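Local structure of cruciferin (Brassica napus, 3KGL) at residues A[23-28]-A[249-254]; A[195-201]-A[215-220]. The protein probably serves as a seed storage protein, an 11S globulin of the cupin superfamily laid down as a nutrient reserve. One frame throughout, in Å; residues are numbered along the deposited sequence.

Contact 1: residues A[23-28]-A[249-254]; sequences AEAGRI and RGNIIR
Glu24 bonds to both ends of 249-254, Arg249 and Arg254, and the bookkeeping of donors and acceptors starts there. Its backbone N gives its hydrogen to Arg249 O at 2.8 Å, and one residue on Ala25 N reaches Ile252 O at 2.9 Å. The side chain supplies the third bond: Arg254 N donates to Glu24 OE1 over 2.7 Å, meeting the oxygen on its anti side and 34° out of the carboxylate plane. With CG anti to the backbone N (chi1 171°) and the chain extended beyond, the glutamate runs alongside Arg249, whose CD touches OE1, while the two charged groups stay short of a salt bridge. Arg249 instead pairs with Asp247 and bonds to Asn428 O of a neighbouring subunit.

Residues 23-26 form a tight beta-hairpin turn, closed by Ala23 N to Gly26 O at 2.7 Å and by Gly26 N back to Ala23 O. It joins strands 19-23 and 26-30 at the rim of one sheet of the N-terminal cupin barrel; 252-254 belongs to the facing sheet, paired with strand 54-61.

Apolar groups fill the rest. Ala23 CB lies 3.7 Å from Ile252 CB, and Ile252 reaches along the turn until CD1 stands 3.6 Å from Arg27 N and near Ile28 CG1. Gly26 lies against this isoleucine; a side chain there would meet Ile252 CG2, and its backbone angles (phi 156°) would press a CB on the preceding carbonyl oxygen. Ala25 CB sits over one face of the Arg254 guanidinium, offset toward its rim, and NH2 of that group has a weak bond to Ser52 O.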
# COMPACT_ATOMS: atom_id res chain seq x y z
N ALA A 23 5.35 -7.28 34.70
CA ALA A 23 5.70 -6.01 35.31
C ALA A 23 5.22 -5.92 36.76
O ALA A 23 4.31 -6.64 37.16
CB ALA A 23 5.14 -4.86 34.50
N GLU A 24 5.85 -5.03 37.52
CA GLU A 24 5.46 -4.69 38.90
C GLU A 24 3.96 -4.84 39.17
O GLU A 24 3.58 -5.51 40.12
CB GLU A 24 5.94 -3.26 39.24
CG GLU A 24 5.44 -2.66 40.56
CD GLU A 24 6.21 -1.41 41.00
OE1 GLU A 24 5.98 -0.30 40.46
OE2 GLU A 24 7.05 -1.53 41.92
N ALA A 25 3.12 -4.23 38.34
CA ALA A 25 1.68 -4.24 38.59
C ALA A 25 0.84 -4.66 37.39
O ALA A 25 -0.23 -4.10 37.13
CB ALA A 25 1.21 -2.87 39.11
N GLY A 26 1.31 -5.65 36.66
CA GLY A 26 0.53 -6.16 35.55
C GLY A 26 1.46 -6.82 34.55
O GLY A 26 2.67 -6.91 34.78
N ARG A 27 0.89 -7.28 33.45
CA ARG A 27 1.73 -7.91 32.44
C ARG A 27 1.19 -7.75 31.03
O ARG A 27 -0.02 -7.66 30.80
CB ARG A 27 1.94 -9.38 32.78
CG ARG A 27 0.65 -10.14 32.94
CD ARG A 27 0.87 -11.54 33.42
NE ARG A 27 -0.41 -12.13 33.80
CZ ARG A 27 -0.69 -13.42 33.68
NH1 ARG A 27 0.22 -14.26 33.20
NH2 ARG A 27 -1.89 -13.85 34.05
N ILE A 28 2.12 -7.73 30.08
CA ILE A 28 1.81 -7.60 28.67
C ILE A 28 1.94 -8.99 28.03
O ILE A 28 3.03 -9.55 27.96
CB ILE A 28 2.77 -6.59 27.99
CG1 ILE A 28 2.67 -5.22 28.67
CG2 ILE A 28 2.47 -6.46 26.51
CD1 ILE A 28 3.93 -4.41 28.59
N ARG A 249 10.83 -2.60 37.11
CA ARG A 249 9.38 -2.62 37.25
C ARG A 249 8.67 -3.03 35.96
O ARG A 249 7.52 -3.46 35.98
CB ARG A 249 8.86 -1.26 37.68
CG ARG A 249 9.13 -0.91 39.11
CD ARG A 249 8.67 0.48 39.38
NE ARG A 249 9.24 1.42 38.42
CZ ARG A 249 8.85 2.68 38.33
NH1 ARG A 249 7.91 3.14 39.15
NH2 ARG A 249 9.39 3.48 37.43
N GLY A 250 9.36 -2.90 34.84
CA GLY A 250 8.74 -3.13 33.56
C GLY A 250 7.87 -1.94 33.21
O GLY A 250 8.08 -0.83 33.69
N ASN A 251 6.87 -2.18 32.38
CA ASN A 251 6.11 -1.07 31.83
C ASN A 251 4.74 -0.84 32.47
O ASN A 251 4.10 0.16 32.19
CB ASN A 251 5.98 -1.25 30.32
CG ASN A 251 5.50 -0.00 29.65
OD1 ASN A 251 4.33 0.13 29.30
ND2 ASN A 251 6.41 0.95 29.50
N ILE A 252 4.29 -1.78 33.31
CA ILE A 252 3.08 -1.60 34.12
C ILE A 252 3.49 -1.49 35.60
O ILE A 252 3.90 -2.47 36.20
CB ILE A 252 2.11 -2.77 33.94
CG1 ILE A 252 2.22 -3.34 32.52
CG2 ILE A 252 0.69 -2.36 34.27
CD1 ILE A 252 0.94 -3.98 32.00
N ILE A 253 3.38 -0.30 36.18
CA ILE A 253 3.92 -0.07 37.51
C ILE A 253 2.89 0.17 38.62
O ILE A 253 1.74 0.54 38.36
CB ILE A 253 4.88 1.14 37.51
CG1 ILE A 253 4.14 2.41 37.08
CG2 ILE A 253 6.10 0.86 36.64
CD1 ILE A 253 4.88 3.71 37.38
N ARG A 254 3.31 -0.03 39.86
CA ARG A 254 2.47 0.29 40.99
C ARG A 254 2.53 1.80 41.24
O ARG A 254 3.62 2.37 41.45
CB ARG A 254 2.87 -0.51 42.25
CG ARG A 254 1.88 -0.37 43.41
CD ARG A 254 1.50 -1.71 44.04
NE ARG A 254 0.48 -2.43 43.26
CZ ARG A 254 0.65 -3.64 42.73
NH1 ARG A 254 1.79 -4.30 42.89
NH2 ARG A 254 -0.33 -4.21 42.03

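Contact 2: residues A[195-201]-A[215-220]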
# COMPACT_ATOMS: atom_id res chain seq x y z
N PHE A 195 7.15 1.84 21.31
CA PHE A 195 8.19 2.77 21.68
C PHE A 195 7.85 3.26 23.06
O PHE A 195 6.84 3.94 23.27
CB PHE A 195 8.27 3.93 20.69
CG PHE A 195 8.96 3.56 19.40
CD1 PHE A 195 10.27 3.91 19.18
CD2 PHE A 195 8.28 2.86 18.42
CE1 PHE A 195 10.89 3.59 17.99
CE2 PHE A 195 8.90 2.55 17.24
CZ PHE A 195 10.20 2.91 17.03
N TYR A 196 8.71 2.89 24.01
CA TYR A 196 8.45 3.14 25.41
C TYR A 196 9.03 4.47 25.87
O TYR A 196 10.23 4.71 25.76
CB TYR A 196 8.99 1.97 26.24
CG TYR A 196 8.17 0.72 26.08
CD1 TYR A 196 6.85 0.69 26.51
CD2 TYR A 196 8.69 -0.42 25.49
CE1 TYR A 196 6.08 -0.44 26.38
CE2 TYR A 196 7.91 -1.57 25.34
CZ TYR A 196 6.60 -1.56 25.79
OH TYR A 196 5.80 -2.67 25.68
N LEU A 197 8.17 5.34 26.38
CA LEU A 197 8.61 6.64 26.85
C LEU A 197 9.25 6.63 28.27
O LEU A 197 10.07 7.48 28.60
CB LEU A 197 7.44 7.62 26.81
CG LEU A 197 7.19 8.41 25.53
CD1 LEU A 197 7.44 7.52 24.35
CD2 LEU A 197 5.76 8.96 25.51
N ALA A 198 8.87 5.67 29.11
CA ALA A 198 9.28 5.71 30.50
C ALA A 198 9.74 4.35 30.99
O ALA A 198 10.87 4.19 31.46
CB ALA A 198 8.15 6.19 31.36
N GLY A 199 8.82 3.39 30.90
CA GLY A 199 9.07 2.05 31.37
C GLY A 199 10.32 1.41 30.80
O GLY A 199 10.66 1.58 29.62
N ASN A 200 11.01 0.67 31.66
CA ASN A 200 12.09 -0.19 31.22
C ASN A 200 11.50 -1.58 30.96
O ASN A 200 10.58 -2.02 31.65
CB ASN A 200 13.18 -0.24 32.29
CG ASN A 200 14.56 -0.41 31.71
OD1 ASN A 200 14.83 0.06 30.60
ND2 ASN A 200 15.45 -1.06 32.44
N ASN A 201 12.00 -2.27 29.94
CA ASN A 201 11.68 -3.69 29.79
C ASN A 201 12.95 -4.51 29.80
O ASN A 201 13.63 -4.60 28.78
CB ASN A 201 10.92 -3.96 28.50
CG ASN A 201 10.69 -5.44 28.28
OD1 ASN A 201 10.59 -6.21 29.23
ND2 ASN A 201 10.60 -5.85 27.01
N PRO A 215 18.16 -6.02 26.88
CA PRO A 215 17.08 -5.28 27.54
C PRO A 215 16.54 -4.14 26.65
O PRO A 215 17.24 -3.60 25.77
CB PRO A 215 17.74 -4.71 28.80
CG PRO A 215 19.08 -5.35 28.88
CD PRO A 215 19.47 -5.81 27.52
N GLN A 216 15.29 -3.78 26.88
CA GLN A 216 14.68 -2.73 26.12
C GLN A 216 14.42 -1.58 27.04
O GLN A 216 13.57 -1.64 27.93
CB GLN A 216 13.36 -3.18 25.49
CG GLN A 216 12.83 -2.22 24.45
CD GLN A 216 11.45 -2.57 24.01
OE1 GLN A 216 10.71 -3.21 24.74
NE2 GLN A 216 11.08 -2.17 22.81
N LYS A 217 15.15 -0.50 26.78
CA LYS A 217 15.05 0.71 27.55
C LYS A 217 14.05 1.67 26.90
O LYS A 217 13.67 1.49 25.75
CB LYS A 217 16.43 1.33 27.67
CG LYS A 217 17.56 0.29 27.70
CD LYS A 217 17.81 -0.29 26.31
CE LYS A 217 19.08 -1.09 26.24
NZ LYS A 217 19.11 -2.13 27.29
N ASN A 218 13.61 2.68 27.65
CA ASN A 218 12.79 3.74 27.07
C ASN A 218 13.58 4.58 26.10
O ASN A 218 14.80 4.45 25.99
CB ASN A 218 12.18 4.64 28.16
CG ASN A 218 13.24 5.38 28.96
OD1 ASN A 218 14.17 5.96 28.40
ND2 ASN A 218 13.09 5.38 30.29
N ILE A 219 12.88 5.46 25.40
CA ILE A 219 13.50 6.29 24.38
C ILE A 219 14.57 7.19 24.98
O ILE A 219 15.67 7.28 24.43
CB ILE A 219 12.46 7.15 23.68
CG1 ILE A 219 11.61 6.29 22.77
CG2 ILE A 219 13.13 8.24 22.89
CD1 ILE A 219 10.43 7.03 22.23
N LEU A 220 14.25 7.82 26.11
CA LEU A 220 15.18 8.70 26.83
C LEU A 220 16.53 8.06 27.16
O LEU A 220 17.55 8.73 27.13
CB LEU A 220 14.54 9.24 28.10
CG LEU A 220 13.59 10.44 27.95
CD1 LEU A 220 13.21 10.71 26.50
CD2 LEU A 220 12.34 10.27 28.80
O HOH W 1 11.76 1.64 24.18
O HOH W 2 15.12 2.87 30.08
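The segments 195-201 and 215-220 run antiparallel, and their backbones pair closely at one end. Asn201 and Gln216 form a single hydrogen-bonded antiparallel bridge: Asn201 N to Gln216 O at 2.6 Å, and Gln216 N back to Asn201 O at 2.7 Å. Toward the other end, past the bend at Leu197-Gly199, Ile219 N donates to Tyr196 O at 2.8 Å. Between these points two waters take over, one accepting weakly from Tyr196 N and donating to Lys217 O, the other donating to Asn200 OD1 and accepting from Asn218 N.

Asn218 fills the bend of 195-201. CG stands between its own backbone N and carbonyl carbon (chi1 64°), which turns the amide into the bend, where ND2 donates to Ala198 O at 2.8 Å with that oxygen in the amide plane; OD1 accepts from Asn221 N. A leucine in place of Asn218 would probably leave Ala198 O with one donor fewer, Asn244 ND2 remaining, and Asn221 N without its side-chain acceptor.

Gln216, extended beyond CG, brings its amide to the edge of the Tyr196 ring, OE1 lying 3.3 Å from Tyr196 CE2 with the two planes 88° apart. OE1 also takes a weak bond from Asn201 ND2, while Asn201 OD1 accepts from Gln203 N, and Gln216 NE2 goes to Asp362 O of a neighbouring subunit. Ile219 and Leu197 lie side by side, their CD1 atoms 3.7 Å apart, beside Phe60. The chemistry is thus that of a buried polar seam: an asparagine amide and two waters, one of them held weakly at Tyr196 N, bridge the segments where their backbones do not pair directly, while the adjoining subunit accepts from the glutamine.

From the N terminus the chain first passes through 23-28, the turn that begins contact 1, and then builds most of the N-terminal cupin barrel before strand 194-196 leads into contact 2. That contact closes a short loop at once, when 215-220 returns after 13 residues without helix or strand. The chain then makes helices 225-232 and 236-242 and comes back at 249-254 to complete contact 1, so the small loop lies wholly within the large one. Both reach the sheet containing strand 54-61; contact 1 also ties in the one holding strand 26-30. Asn251 packs against Tyr196 and Gly199, joining the two, and both contacts touch the second subunit.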